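Local atomic coordinates of desulfoferrodoxin (rbo) (Treponema pallidum subsp. pallidum str. Nichols, PDB entry 1Y07), a protein that is a class III superoxide reductase, an iron enzyme that probably reduces superoxide to hydrogen peroxide. Residues 46-52 / 122-128; 75-81 / 116-122. All coordinates share one frame; numbering follows the deposited sequence.

Both contacts deliver ligands to one iron (III) ion, and H122 belongs to both. Contact 1 supplies H50 and H122; contact 2 supplies H76, C119 and again H122, with H70 from outside them as the fifth ligand. Along the chain contact 2 is nested within the loop that contact 1 closes, and their centres lie about 9 Å apart. Strands 112-119 and 123-127 are neighbours in the same antiparallel sheet, joined by a probable backbone hydrogen bond from E117 N to W125 O at 2.9 Å. The two contacts meet again at the metal, where H50 NE2 comes within 3.5 Å of C119 SG because both atoms bind the iron.

Contact 1: residues 46-52 / 122-128; sequences AKEKHIP and HGVWSGK. With FE (Fe (III) ion), chain H.
H50 sets its CB squarely over the five-membered ring of W125, 3.4 Å from the ring centroid and only 3° off the normal. This is the dense part of the contact: the imidazole forms an offset stack with the same ring, the planes 27° apart, and W125 CB lies 3.3 Å from H50 O. Farther along, the buried P52 lays CG against G127 N at 3.4 Å. Both nitrogens of H50 are held. ND1 donates within its ring plane to a lone pair of A46 O at 3.0 Å, and NE2 binds the iron at 2.3 Å. H122 ND1 binds the same ion, and its ring takes H50 CE1 over one face. W125 NE1 gives a bent bond to H122 O from above that carbonyl's plane, so the indole that packs on H50 is also tied to the backbone of the second ligand. Around the six-membered ring the touches are single and oblique, from the partly exposed A46 and K47: A46 CB meets W125 CH2, and K47 CD meets CZ3 before NZ leaves for a salt bridge with D44. H122, though a ligand, is exposed to solvent. With H70, H76 and C119 the two histidines complete the four-histidine, one-cysteine iron centre characteristic of superoxide reductases.

Contact 2: residues 75-81 / 116-122; sequences EHYIAWV and YEFCNLH. With FE (Fe (III) ion), chain H.
I78 and C119 face each other as an antiparallel non-hydrogen-bonded pair, their CA atoms 4.5 Å apart, with V81 and E117 forming a second such pair on the same face of the sheet. Backbone bonds run between them: A79 N donates to F118 O at 2.8 Å, F118 N to W80 O, and, beyond the strand, N120 N to Y77 O.

The side chain of N120 carries on where the strand stops. Its OD1 accepts Y77 N at 3.0 Å, the donor standing above the amide plane, while ND2 makes a weak bond to E75 O. CG of N120 lies between the backbone N and the carbonyl carbon (chi1 84°), which lays the amide over one face of the Y77 ring. The two planes are 9° apart and N120 CG is 3.4 Å from Y77 CE2.

Van der Waals contacts divide between the faces. On one, F118 CB presses over the W80 six-membered ring, 3.3 Å from CE2, whereas the two aromatic rings are slid apart and barely overlap. On the other, I78 CD1 packs on C119 CB and also comes against the carboxylate oxygen E117 OE2. Near the loop, L121 CD1 covers a face of the H76 ring.

Metal bonds finish the contact. H76 NE2 and C119 SG each bind the iron at 2.1 Å, SG lying in the H76 ring plane at its edge; H122 adds its own ND1. The amides of L121 and H122 both point weak N-H bonds at SG, the latter 3.2 Å from it. The turn that follows strand 116-119 thus supplies a ligand and, through these two weak bonds, may also soften the sulfur's donation to the iron.

Contact 1: residues 46-52 / 122-128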
ATOM      1  N   ALA B  46     -16.894  14.603 -15.250  1.00 17.57           N
ATOM      2  CA  ALA B  46     -15.515  14.159 -15.015  1.00 17.80           C
ATOM      3  C   ALA B  46     -15.335  12.615 -15.046  1.00 17.75           C
ATOM      4  O   ALA B  46     -14.199  12.131 -15.107  1.00 17.43           O
ATOM      5  CB  ALA B  46     -14.962  14.744 -13.684  1.00 17.36           C
ATOM      6  N   LYS B  47     -16.449  11.864 -15.019  1.00 18.03           N
ATOM      7  CA  LYS B  47     -16.442  10.381 -14.912  1.00 18.31           C
ATOM      8  C   LYS B  47     -15.676   9.718 -16.034  1.00 17.77           C
ATOM      9  O   LYS B  47     -14.949   8.757 -15.800  1.00 16.90           O
ATOM     10  CB  LYS B  47     -17.856   9.790 -14.984  1.00 18.18           C
ATOM     11  CG  LYS B  47     -18.633   9.570 -13.680  1.00 20.11           C
ATOM     12  CD  LYS B  47     -18.188  10.401 -12.518  1.00 21.45           C
ATOM     13  CE  LYS B  47     -19.098  10.188 -11.301  1.00 23.94           C
ATOM     14  NZ  LYS B  47     -20.531  10.571 -11.517  1.00 25.70           N
ATOM     15  N   GLU B  48     -15.891  10.201 -17.265  1.00 17.62           N
ATOM     16  CA  GLU B  48     -15.311   9.565 -18.459  1.00 17.29           C
ATOM     17  C   GLU B  48     -13.771   9.508 -18.448  1.00 16.46           C
ATOM     18  O   GLU B  48     -13.187   8.507 -18.857  1.00 15.15           O
ATOM     19  CB  GLU B  48     -15.775  10.271 -19.744  1.00 17.81           C
ATOM     20  CG  GLU B  48     -17.176   9.875 -20.189  1.00 19.49           C
ATOM     21  CD  GLU B  48     -17.563  10.435 -21.552  1.00 21.94           C
ATOM     22  OE1 GLU B  48     -16.667  10.676 -22.410  1.00 21.75           O
ATOM     23  OE2 GLU B  48     -18.782  10.630 -21.770  1.00 25.11           O
ATOM     24  N   LYS B  49     -13.135  10.603 -18.030  1.00 15.92           N
ATOM     25  CA  LYS B  49     -11.687  10.694 -18.051  1.00 16.14           C
ATOM     26  C   LYS B  49     -11.080  10.263 -16.700  1.00 16.24           C
ATOM     27  O   LYS B  49      -9.859  10.183 -16.595  1.00 15.27           O
ATOM     28  CB  LYS B  49     -11.228  12.120 -18.404  1.00 16.21           C
ATOM     29  CG  LYS B  49     -11.253  12.448 -19.919  1.00 16.63           C
ATOM     30  CD  LYS B  49     -11.696  13.893 -20.189  1.00 18.07           C
ATOM     31  CE  LYS B  49     -10.636  14.721 -20.918  1.00 18.43           C
ATOM     32  NZ  LYS B  49     -10.669  14.593 -22.405  1.00 17.98           N
ATOM     33  N   HIS B  50     -11.903   9.963 -15.685  1.00 16.86           N
ATOM     34  CA  HIS B  50     -11.349   9.730 -14.328  1.00 16.87           C
ATOM     35  C   HIS B  50     -11.696   8.422 -13.625  1.00 16.81           C
ATOM     36  O   HIS B  50     -10.890   7.977 -12.800  1.00 17.66           O
ATOM     37  CB  HIS B  50     -11.625  10.913 -13.360  1.00 16.86           C
ATOM     38  CG  HIS B  50     -10.864  12.162 -13.702  1.00 17.99           C
ATOM     39  ND1 HIS B  50     -11.382  13.145 -14.532  1.00 17.95           N
ATOM     40  CD2 HIS B  50      -9.608  12.562 -13.369  1.00 16.96           C
ATOM     41  CE1 HIS B  50     -10.470  14.093 -14.689  1.00 19.30           C
ATOM     42  NE2 HIS B  50      -9.361  13.735 -14.039  1.00 18.47           N
ATOM     43  N   ILE B  51     -12.842   7.793 -13.921  1.00 16.92           N
ATOM     44  CA  ILE B  51     -13.150   6.495 -13.296  1.00 17.88           C
ATOM     45  C   ILE B  51     -12.253   5.363 -13.833  1.00 17.84           C
ATOM     46  O   ILE B  51     -12.251   5.118 -15.038  1.00 18.06           O
ATOM     47  CB  ILE B  51     -14.640   6.120 -13.451  1.00 18.36           C
ATOM     48  CG1 ILE B  51     -15.486   7.089 -12.632  1.00 19.06           C
ATOM     49  CG2 ILE B  51     -14.880   4.652 -13.058  1.00 17.22           C
ATOM     50  CD1 ILE B  51     -16.879   6.768 -12.653  1.00 19.84           C
ATOM     51  N   PRO B  52     -11.549   4.644 -12.949  1.00 18.31           N
ATOM     52  CA  PRO B  52     -10.686   3.540 -13.355  1.00 18.05           C
ATOM     53  C   PRO B  52     -11.504   2.369 -13.912  1.00 18.50           C
ATOM     54  O   PRO B  52     -12.552   2.005 -13.347  1.00 18.63           O
ATOM     55  CB  PRO B  52      -9.909   3.166 -12.056  1.00 18.48           C
ATOM     56  CG  PRO B  52     -10.583   3.788 -10.984  1.00 18.70           C
ATOM     57  CD  PRO B  52     -11.527   4.826 -11.493  1.00 17.77           C
ATOM     58  N   HIS B 122      -7.766  16.780 -10.401  1.00 19.78           N
ATOM     59  CA  HIS B 122      -9.165  16.403 -10.122  1.00 19.47           C
ATOM     60  C   HIS B 122      -9.349  15.460  -8.901  1.00 19.52           C
ATOM     61  O   HIS B 122     -10.481  15.083  -8.551  1.00 19.90           O
ATOM     62  CB  HIS B 122      -9.819  15.761 -11.361  1.00 19.27           C
ATOM     63  CG  HIS B 122      -9.951  16.680 -12.534  1.00 19.97           C
ATOM     64  ND1 HIS B 122      -9.021  16.738 -13.553  1.00 21.37           N
ATOM     65  CD2 HIS B 122     -10.914  17.578 -12.856  1.00 19.11           C
ATOM     66  CE1 HIS B 122      -9.406  17.633 -14.448  1.00 19.91           C
ATOM     67  NE2 HIS B 122     -10.549  18.155 -14.050  1.00 19.35           N
ATOM     68  N   GLY B 123      -8.263  15.078  -8.241  1.00 19.27           N
ATOM     69  CA  GLY B 123      -8.378  14.256  -7.041  1.00 18.56           C
ATOM     70  C   GLY B 123      -8.608  12.750  -7.247  1.00 18.84           C
ATOM     71  O   GLY B 123      -8.324  12.202  -8.318  1.00 17.36           O
ATOM     72  N   VAL B 124      -9.125  12.073  -6.221  1.00 17.81           N
ATOM     73  CA  VAL B 124      -9.251  10.621  -6.295  1.00 17.95           C
ATOM     74  C   VAL B 124     -10.605  10.179  -6.837  1.00 16.85           C
ATOM     75  O   VAL B 124     -11.636  10.785  -6.512  1.00 15.91           O
ATOM     76  CB  VAL B 124      -9.046   9.945  -4.919  1.00 18.83           C
ATOM     77  CG1 VAL B 124      -9.095   8.415  -5.064  1.00 19.58           C
ATOM     78  CG2 VAL B 124      -7.755  10.434  -4.266  1.00 20.11           C
ATOM     79  N   TRP B 125     -10.572   9.093  -7.610  1.00 17.17           N
ATOM     80  CA  TRP B 125     -11.725   8.414  -8.203  1.00 18.20           C
ATOM     81  C   TRP B 125     -11.646   6.880  -8.071  1.00 18.72           C
ATOM     82  O   TRP B 125     -10.577   6.260  -8.255  1.00 18.06           O
ATOM     83  CB  TRP B 125     -11.857   8.775  -9.701  1.00 18.49           C
ATOM     84  CG  TRP B 125     -12.010  10.248  -9.927  1.00 18.38           C
ATOM     85  CD1 TRP B 125     -11.030  11.204  -9.852  1.00 20.17           C
ATOM     86  CD2 TRP B 125     -13.222  10.942 -10.191  1.00 17.62           C
ATOM     87  NE1 TRP B 125     -11.560  12.451 -10.075  1.00 20.44           N
ATOM     88  CE2 TRP B 125     -12.912  12.322 -10.285  1.00 18.70           C
ATOM     89  CE3 TRP B 125     -14.534  10.535 -10.379  1.00 16.83           C
ATOM     90  CZ2 TRP B 125     -13.875  13.289 -10.576  1.00 18.71           C
ATOM     91  CZ3 TRP B 125     -15.500  11.488 -10.651  1.00 17.62           C
ATOM     92  CH2 TRP B 125     -15.168  12.857 -10.744  1.00 18.29           C
ATOM     93  N   SER B 126     -12.767   6.243  -7.774  1.00 19.54           N
ATOM     94  CA  SER B 126     -12.798   4.800  -7.666  1.00 20.53           C
ATOM     95  C   SER B 126     -13.656   4.063  -8.709  1.00 21.84           C
ATOM     96  O   SER B 126     -14.664   4.582  -9.197  1.00 21.35           O
ATOM     97  CB  SER B 126     -13.242   4.383  -6.270  1.00 20.66           C
ATOM     98  OG  SER B 126     -14.583   4.701  -6.019  1.00 22.20           O
ATOM     99  N   GLY B 127     -13.229   2.846  -9.033  1.00 23.02           N
ATOM    100  CA  GLY B 127     -13.893   2.002 -10.001  1.00 24.75           C
ATOM    101  C   GLY B 127     -13.677   0.520  -9.760  1.00 26.30           C
ATOM    102  O   GLY B 127     -12.726   0.119  -9.074  1.00 26.54           O
ATOM    103  N   LYS B 128     -14.558  -0.301 -10.331  1.00 27.73           N
ATOM    104  CA  LYS B 128     -14.488  -1.761 -10.193  1.00 29.26           C
ATOM    105  C   LYS B 128     -14.432  -2.464 -11.550  1.00 29.78           C
ATOM    106  O   LYS B 128     -15.291  -2.249 -12.414  1.00 31.21           O
ATOM    107  CB  LYS B 128     -15.642  -2.318  -9.322  1.00 29.57           C
ATOM    108  CG  LYS B 128     -16.964  -1.550  -9.341  1.00 30.70           C
ATOM    109  CD  LYS B 128     -18.184  -2.448  -9.018  1.00 32.33           C
ATOM    110  CE  LYS B 128     -19.186  -2.522 -10.205  1.00 33.46           C
ATOM    111  NZ  LYS B 128     -20.503  -3.137  -9.847  1.00 34.20           N
TER
HETATM  112 FE    FE H 130      -7.676  15.223 -14.227  1.00 37.48          FE

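Contact 2: residues 75-81 / 116-122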
ATOM      1  N   GLU B  75       1.389  19.093 -16.501  1.00 25.44           N
ATOM      2  CA  GLU B  75       0.468  20.007 -15.793  1.00 24.93           C
ATOM      3  C   GLU B  75      -0.813  19.292 -15.325  1.00 23.60           C
ATOM      4  O   GLU B  75      -1.477  19.725 -14.371  1.00 23.20           O
ATOM      5  CB  GLU B  75       0.109  21.205 -16.684  1.00 25.80           C
ATOM      6  CG  GLU B  75       1.303  21.922 -17.324  1.00 27.41           C
ATOM      7  CD  GLU B  75       1.837  21.242 -18.592  1.00 29.53           C
ATOM      8  OE1 GLU B  75       1.087  21.093 -19.580  1.00 31.45           O
ATOM      9  OE2 GLU B  75       3.025  20.860 -18.612  1.00 31.59           O
ATOM     10  N   HIS B  76      -1.137  18.205 -16.017  1.00 22.22           N
ATOM     11  CA  HIS B  76      -2.336  17.419 -15.802  1.00 21.68           C
ATOM     12  C   HIS B  76      -2.083  15.939 -16.085  1.00 21.50           C
ATOM     13  O   HIS B  76      -1.901  15.527 -17.236  1.00 20.99           O
ATOM     14  CB  HIS B  76      -3.436  17.942 -16.693  1.00 21.42           C
ATOM     15  CG  HIS B  76      -4.787  17.433 -16.346  1.00 20.07           C
ATOM     16  ND1 HIS B  76      -5.843  17.489 -17.227  1.00 19.04           N
ATOM     17  CD2 HIS B  76      -5.267  16.862 -15.211  1.00 19.95           C
ATOM     18  CE1 HIS B  76      -6.919  16.987 -16.651  1.00 19.42           C
ATOM     19  NE2 HIS B  76      -6.596  16.591 -15.430  1.00 19.27           N
ATOM     20  N   TYR B  77      -2.059  15.138 -15.023  1.00 21.06           N
ATOM     21  CA  TYR B  77      -1.647  13.733 -15.126  1.00 20.32           C
ATOM     22  C   TYR B  77      -2.301  12.853 -14.056  1.00 19.18           C
ATOM     23  O   TYR B  77      -2.738  13.352 -13.006  1.00 18.64           O
ATOM     24  CB  TYR B  77      -0.120  13.644 -14.996  1.00 21.20           C
ATOM     25  CG  TYR B  77       0.427  14.259 -13.732  1.00 21.37           C
ATOM     26  CD1 TYR B  77       0.579  13.491 -12.594  1.00 23.42           C
ATOM     27  CD2 TYR B  77       0.768  15.608 -13.657  1.00 21.17           C
ATOM     28  CE1 TYR B  77       1.057  14.046 -11.401  1.00 25.07           C
ATOM     29  CE2 TYR B  77       1.247  16.177 -12.462  1.00 22.18           C
ATOM     30  CZ  TYR B  77       1.393  15.381 -11.337  1.00 24.45           C
ATOM     31  OH  TYR B  77       1.878  15.874 -10.138  1.00 25.71           O
ATOM     32  N   ILE B  78      -2.343  11.549 -14.322  1.00 18.18           N
ATOM     33  CA  ILE B  78      -2.670  10.548 -13.277  1.00 17.06           C
ATOM     34  C   ILE B  78      -1.389  10.179 -12.545  1.00 16.42           C
ATOM     35  O   ILE B  78      -0.432   9.657 -13.126  1.00 17.54           O
ATOM     36  CB  ILE B  78      -3.309   9.281 -13.875  1.00 16.60           C
ATOM     37  CG1 ILE B  78      -4.529   9.626 -14.747  1.00 17.23           C
ATOM     38  CG2 ILE B  78      -3.683   8.332 -12.755  1.00 16.37           C
ATOM     39  CD1 ILE B  78      -5.511  10.589 -14.076  1.00 18.86           C
ATOM     40  N   ALA B  79      -1.390  10.400 -11.244  1.00 15.78           N
ATOM     41  CA  ALA B  79      -0.198  10.239 -10.414  1.00 14.86           C
ATOM     42  C   ALA B  79       0.042   8.799 -10.040  1.00 13.91           C
ATOM     43  O   ALA B  79       1.171   8.316 -10.095  1.00 14.08           O
ATOM     44  CB  ALA B  79      -0.345  11.035  -9.192  1.00 15.18           C
ATOM     45  N   TRP B  80      -1.021   8.109  -9.672  1.00 13.97           N
ATOM     46  CA  TRP B  80      -0.908   6.748  -9.155  1.00 14.06           C
ATOM     47  C   TRP B  80      -2.261   6.050  -9.235  1.00 14.26           C
ATOM     48  O   TRP B  80      -3.315   6.701  -9.381  1.00 13.86           O
ATOM     49  CB  TRP B  80      -0.300   6.726  -7.721  1.00 14.18           C
ATOM     50  CG  TRP B  80      -0.979   7.620  -6.672  1.00 15.75           C
ATOM     51  CD1 TRP B  80      -0.492   8.792  -6.175  1.00 17.20           C
ATOM     52  CD2 TRP B  80      -2.223   7.388  -5.986  1.00 14.45           C
ATOM     53  NE1 TRP B  80      -1.358   9.329  -5.245  1.00 16.96           N
ATOM     54  CE2 TRP B  80      -2.434   8.496  -5.106  1.00 16.12           C
ATOM     55  CE3 TRP B  80      -3.212   6.388  -6.051  1.00 12.72           C
ATOM     56  CZ2 TRP B  80      -3.567   8.611  -4.319  1.00 14.58           C
ATOM     57  CZ3 TRP B  80      -4.341   6.504  -5.259  1.00 13.94           C
ATOM     58  CH2 TRP B  80      -4.494   7.586  -4.385  1.00 12.33           C
ATOM     59  N   VAL B  81      -2.221   4.732  -9.128  1.00 13.79           N
ATOM     60  CA  VAL B  81      -3.385   3.877  -9.043  1.00 13.92           C
ATOM     61  C   VAL B  81      -3.143   2.958  -7.848  1.00 13.44           C
ATOM     62  O   VAL B  81      -2.022   2.433  -7.676  1.00 14.14           O
ATOM     63  CB  VAL B  81      -3.584   3.016 -10.334  1.00 14.16           C
ATOM     64  CG1 VAL B  81      -4.668   1.974 -10.142  1.00 14.86           C
ATOM     65  CG2 VAL B  81      -3.861   3.940 -11.529  1.00 15.17           C
ATOM     66  N   TYR B 116      -8.539   2.624  -7.394  1.00 16.55           N
ATOM     67  CA  TYR B 116      -8.564   4.050  -7.048  1.00 16.50           C
ATOM     68  C   TYR B 116      -7.461   4.724  -7.839  1.00 16.26           C
ATOM     69  O   TYR B 116      -6.423   4.157  -7.977  1.00 17.17           O
ATOM     70  CB  TYR B 116      -8.340   4.300  -5.548  1.00 16.66           C
ATOM     71  CG  TYR B 116      -9.194   3.444  -4.636  1.00 18.77           C
ATOM     72  CD1 TYR B 116      -8.852   2.124  -4.401  1.00 20.99           C
ATOM     73  CD2 TYR B 116     -10.362   3.944  -4.049  1.00 21.73           C
ATOM     74  CE1 TYR B 116      -9.617   1.309  -3.575  1.00 22.87           C
ATOM     75  CE2 TYR B 116     -11.126   3.137  -3.206  1.00 23.24           C
ATOM     76  CZ  TYR B 116     -10.745   1.809  -2.999  1.00 24.76           C
ATOM     77  OH  TYR B 116     -11.482   0.931  -2.215  1.00 29.37           O
ATOM     78  N   GLU B 117      -7.727   5.904  -8.407  1.00 15.93           N
ATOM     79  CA  GLU B 117      -6.703   6.678  -9.156  1.00 15.19           C
ATOM     80  C   GLU B 117      -6.716   8.102  -8.671  1.00 16.05           C
ATOM     81  O   GLU B 117      -7.774   8.626  -8.332  1.00 15.84           O
ATOM     82  CB  GLU B 117      -6.908   6.615 -10.673  1.00 15.36           C
ATOM     83  CG  GLU B 117      -8.141   7.330 -11.186  1.00 14.65           C
ATOM     84  CD  GLU B 117      -7.969   8.830 -11.460  1.00 16.41           C
ATOM     85  OE1 GLU B 117      -8.951   9.482 -11.881  1.00 18.18           O
ATOM     86  OE2 GLU B 117      -6.903   9.393 -11.231  1.00 17.61           O
ATOM     87  N   PHE B 118      -5.550   8.727  -8.603  1.00 16.59           N
ATOM     88  CA  PHE B 118      -5.424  10.137  -8.253  1.00 17.36           C
ATOM     89  C   PHE B 118      -4.967  10.990  -9.437  1.00 17.50           C
ATOM     90  O   PHE B 118      -3.884  10.766  -9.983  1.00 16.24           O
ATOM     91  CB  PHE B 118      -4.397  10.307  -7.105  1.00 18.35           C
ATOM     92  CG  PHE B 118      -4.179  11.765  -6.698  1.00 20.99           C
ATOM     93  CD1 PHE B 118      -5.198  12.493  -6.117  1.00 24.06           C
ATOM     94  CD2 PHE B 118      -2.957  12.390  -6.901  1.00 23.10           C
ATOM     95  CE1 PHE B 118      -5.007  13.817  -5.771  1.00 24.38           C
ATOM     96  CE2 PHE B 118      -2.769  13.728  -6.537  1.00 23.38           C
ATOM     97  CZ  PHE B 118      -3.779  14.425  -5.983  1.00 24.38           C
ATOM     98  N   CYS B 119      -5.789  11.978  -9.790  1.00 17.65           N
ATOM     99  CA  CYS B 119      -5.402  12.999 -10.759  1.00 19.10           C
ATOM    100  C   CYS B 119      -4.907  14.247 -10.006  1.00 19.17           C
ATOM    101  O   CYS B 119      -5.486  14.673  -9.019  1.00 19.05           O
ATOM    102  CB  CYS B 119      -6.573  13.329 -11.663  1.00 19.45           C
ATOM    103  SG  CYS B 119      -6.370  14.899 -12.561  1.00 22.12           S
ATOM    104  N   ASN B 120      -3.819  14.835 -10.464  1.00 19.40           N
ATOM    105  CA  ASN B 120      -3.190  15.915  -9.715  1.00 19.58           C
ATOM    106  C   ASN B 120      -4.085  17.146  -9.671  1.00 19.64           C
ATOM    107  O   ASN B 120      -4.020  17.938  -8.727  1.00 20.06           O
ATOM    108  CB  ASN B 120      -1.816  16.244 -10.303  1.00 19.81           C
ATOM    109  CG  ASN B 120      -1.895  17.183 -11.471  1.00 20.19           C
ATOM    110  OD1 ASN B 120      -2.434  16.840 -12.537  1.00 18.27           O
ATOM    111  ND2 ASN B 120      -1.328  18.366 -11.297  1.00 22.89           N
ATOM    112  N   LEU B 121      -4.953  17.264 -10.664  1.00 20.10           N
ATOM    113  CA  LEU B 121      -5.905  18.374 -10.717  1.00 20.57           C
ATOM    114  C   LEU B 121      -7.322  18.021 -10.239  1.00 20.15           C
ATOM    115  O   LEU B 121      -8.012  18.897  -9.746  1.00 20.74           O
ATOM    116  CB  LEU B 121      -5.976  18.948 -12.144  1.00 20.77           C
ATOM    117  CG  LEU B 121      -4.683  19.546 -12.719  1.00 21.24           C
ATOM    118  CD1 LEU B 121      -4.985  20.310 -13.971  1.00 21.90           C
ATOM    119  CD2 LEU B 121      -3.938  20.459 -11.703  1.00 21.08           C
ATOM    120  N   HIS B 122      -7.766  16.780 -10.401  1.00 19.78           N
ATOM    121  CA  HIS B 122      -9.165  16.403 -10.122  1.00 19.47           C
ATOM    122  C   HIS B 122      -9.349  15.460  -8.901  1.00 19.52           C
ATOM    123  O   HIS B 122     -10.481  15.083  -8.551  1.00 19.90           O
ATOM    124  CB  HIS B 122      -9.819  15.761 -11.361  1.00 19.27           C
ATOM    125  CG  HIS B 122      -9.951  16.680 -12.534  1.00 19.97           C
ATOM    126  ND1 HIS B 122      -9.021  16.738 -13.553  1.00 21.37           N
ATOM    127  CD2 HIS B 122     -10.914  17.578 -12.856  1.00 19.11           C
ATOM    128  CE1 HIS B 122      -9.406  17.633 -14.448  1.00 19.91           C
ATOM    129  NE2 HIS B 122     -10.549  18.155 -14.050  1.00 19.35           N
TER
HETATM  130 FE    FE H 130      -7.676  15.223 -14.227  1.00 37.48          FE